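Local coordinates for protein Thf1 (Thermosynechococcus elongatus, PDB 5MJR) that associates with the FtsH protease complex involved in photosystem II repair in cyanobacteria and may take part in building the photosynthetic membrane, at residues Glu48-Glu53 and Tyr148-Ala153. Residues are numbered along the deposited sequence; the frame is centred on the assembly and turned at random.
Sequences EELLVE and YSRLHA
E53 OE2 is gripped by R150 NE, 2.8 Å away, and by a water that donates to it at 2.7 Å. The first of these bonds is one prong of a side-on salt bridge that joins the middle of helix 41-58 to the capped N-terminus of helix 150-162, within an all-helical fold. The second prong runs from R150 NH2 to E53 OE1, also 2.8 Å. Both N-H bonds are nearly straight, the one from NE at 172°, and both meet syn lone pairs. Carboxylate and guanidinium lie almost coplanar, 2° apart, and two bonds to two oxygens hold the groups edge to edge in a common plane. E53 reaches across with its chain extended, CG anti to the backbone N. R150 instead bends at chi2 (98°), which turns CD aside, and its side chain crosses that of E53 at about a right angle. L151 CD2 sits 3.6 Å above one guanidinium face, offset toward the rim, while L50 CD1 approaches R150 NH2 obliquely. The two leucines come no nearer than 4.4 Å, between their CD1 atoms; beyond them, L50 touches F80 and L151 touches F69 of helix 67-80. R150 also touches D192 of helix 186-198. A leucine in place of R150 would probably leave the E53 carboxylate without its positive mate and less firmly fixed in rotation. S149 and H152 form a capping box, S149 N donating to H152 ND1 close to the ring plane. S149 OG, which caps the helix by accepting from L151 N, lies 2.6 Å from the oxygen of the same water that donates to E53 OE2.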
loop_
_atom_site.group_PDB
_atom_site.type_symbol
_atom_site.label_atom_id
_atom_site.label_comp_id
_atom_site.label_asym_id
_atom_site.label_seq_id
_atom_site.Cartn_x
_atom_site.Cartn_y
_atom_site.Cartn_z
ATOM N N GLU A 48 12.979 7.939 -1.087
ATOM C CA GLU A 48 12.618 9.344 -0.954
ATOM C C GLU A 48 11.274 9.650 -1.681
ATOM O O GLU A 48 10.509 10.489 -1.184
ATOM C CB GLU A 48 13.763 10.266 -1.399
ATOM C CG GLU A 48 14.984 10.201 -0.461
ATOM C CD GLU A 48 16.054 11.261 -0.729
ATOM O OE1 GLU A 48 15.825 12.145 -1.594
ATOM O OE2 GLU A 48 17.141 11.079 -0.075
ATOM N N GLU A 49 11.030 9.011 -2.853
ATOM C CA GLU A 49 9.754 9.220 -3.524
ATOM C C GLU A 49 8.608 8.741 -2.568
ATOM O O GLU A 49 7.586 9.443 -2.480
ATOM C CB GLU A 49 9.702 8.468 -4.850
ATOM C CG GLU A 49 10.385 9.131 -6.024
ATOM C CD GLU A 49 10.125 8.457 -7.384
ATOM O OE1 GLU A 49 9.133 7.701 -7.503
ATOM O OE2 GLU A 49 10.956 8.743 -8.295
ATOM N N LEU A 50 8.759 7.640 -1.921
ATOM C CA LEU A 50 7.733 7.110 -0.998
ATOM C C LEU A 50 7.567 8.076 0.194
ATOM O O LEU A 50 6.453 8.333 0.653
ATOM C CB LEU A 50 8.030 5.675 -0.599
ATOM C CG LEU A 50 6.947 4.970 0.197
ATOM C CD1 LEU A 50 5.574 4.936 -0.503
ATOM C CD2 LEU A 50 7.430 3.611 0.580
ATOM N N LEU A 51 8.730 8.545 0.728
ATOM C CA LEU A 51 8.648 9.477 1.882
ATOM C C LEU A 51 7.832 10.715 1.485
ATOM O O LEU A 51 7.017 11.201 2.294
ATOM C CB LEU A 51 10.091 9.914 2.322
ATOM C CG LEU A 51 10.873 8.886 3.104
ATOM C CD1 LEU A 51 12.312 9.405 3.236
ATOM C CD2 LEU A 51 10.337 8.695 4.540
ATOM N N VAL A 52 8.085 11.274 0.316
ATOM C CA VAL A 52 7.351 12.430 -0.143
ATOM C C VAL A 52 5.841 12.126 -0.312
ATOM O O VAL A 52 4.984 12.895 0.113
ATOM C CB VAL A 52 7.945 13.007 -1.448
ATOM C CG1 VAL A 52 7.073 14.069 -2.075
ATOM C CG2 VAL A 52 9.395 13.544 -1.165
ATOM N N GLU A 53 5.586 10.990 -0.986
ATOM C CA GLU A 53 4.188 10.606 -1.264
ATOM C C GLU A 53 3.394 10.478 0.017
ATOM O O GLU A 53 2.266 11.031 0.086
ATOM C CB GLU A 53 4.228 9.265 -2.064
ATOM C CG GLU A 53 2.864 8.789 -2.466
ATOM C CD GLU A 53 2.897 7.510 -3.256
ATOM O OE1 GLU A 53 3.921 6.758 -3.166
ATOM O OE2 GLU A 53 1.897 7.204 -3.959
ATOM N N TYR A 148 -8.043 9.670 -2.121
ATOM C CA TYR A 148 -7.538 8.479 -2.753
ATOM C C TYR A 148 -6.069 8.630 -3.183
ATOM O O TYR A 148 -5.698 9.676 -3.740
ATOM C CB TYR A 148 -8.390 8.164 -3.988
ATOM C CG TYR A 148 -7.812 7.092 -4.908
ATOM C CD1 TYR A 148 -7.982 5.765 -4.667
ATOM C CD2 TYR A 148 -7.027 7.450 -6.001
ATOM C CE1 TYR A 148 -7.395 4.814 -5.443
ATOM C CE2 TYR A 148 -6.410 6.505 -6.819
ATOM C CZ TYR A 148 -6.613 5.185 -6.559
ATOM O OH TYR A 148 -6.055 4.232 -7.336
ATOM N N SER A 149 -5.311 7.573 -2.939
ATOM C CA SER A 149 -3.908 7.421 -3.373
ATOM C C SER A 149 -3.795 6.183 -4.234
ATOM O O SER A 149 -4.447 5.147 -3.962
ATOM C CB SER A 149 -3.050 7.264 -2.091
ATOM O OG SER A 149 -1.678 6.929 -2.401
ATOM N N ARG A 150 -2.809 6.182 -5.130
ATOM C CA ARG A 150 -2.433 4.919 -5.791
ATOM C C ARG A 150 -2.069 3.851 -4.821
ATOM O O ARG A 150 -2.163 2.670 -5.106
ATOM C CB ARG A 150 -1.286 5.202 -6.798
ATOM C CG ARG A 150 -0.013 5.575 -6.173
ATOM C CD ARG A 150 0.932 4.379 -6.068
ATOM N NE ARG A 150 2.121 4.707 -5.311
ATOM C CZ ARG A 150 3.198 3.929 -5.220
ATOM N NH1 ARG A 150 3.238 2.730 -5.839
ATOM N NH2 ARG A 150 4.162 4.293 -4.392
ATOM N N LEU A 151 -1.584 4.245 -3.612
ATOM C CA LEU A 151 -1.337 3.231 -2.579
ATOM C C LEU A 151 -2.566 2.440 -2.175
ATOM O O LEU A 151 -2.418 1.276 -1.802
ATOM C CB LEU A 151 -0.595 3.863 -1.382
ATOM C CG LEU A 151 0.818 4.384 -1.608
ATOM C CD1 LEU A 151 1.227 5.346 -0.537
ATOM C CD2 LEU A 151 1.728 3.210 -1.733
ATOM N N HIS A 152 -3.734 3.067 -2.244
ATOM C CA HIS A 152 -4.927 2.287 -1.937
ATOM C C HIS A 152 -5.232 1.274 -3.056
ATOM O O HIS A 152 -5.697 0.175 -2.753
ATOM C CB HIS A 152 -6.101 3.253 -1.890
ATOM C CG HIS A 152 -6.049 4.194 -0.741
ATOM N ND1 HIS A 152 -6.022 5.548 -0.954
ATOM C CD2 HIS A 152 -6.064 3.962 0.596
ATOM C CE1 HIS A 152 -6.033 6.102 0.275
ATOM N NE2 HIS A 152 -6.029 5.164 1.239
ATOM N N ALA A 153 -4.873 1.575 -4.305
ATOM C CA ALA A 153 -4.937 0.603 -5.406
ATOM C C ALA A 153 -4.011 -0.589 -5.196
ATOM O O ALA A 153 -4.358 -1.712 -5.351
ATOM C CB ALA A 153 -4.702 1.217 -6.773
HETATM O O HOH W 1 -0.225 8.822 -3.524
#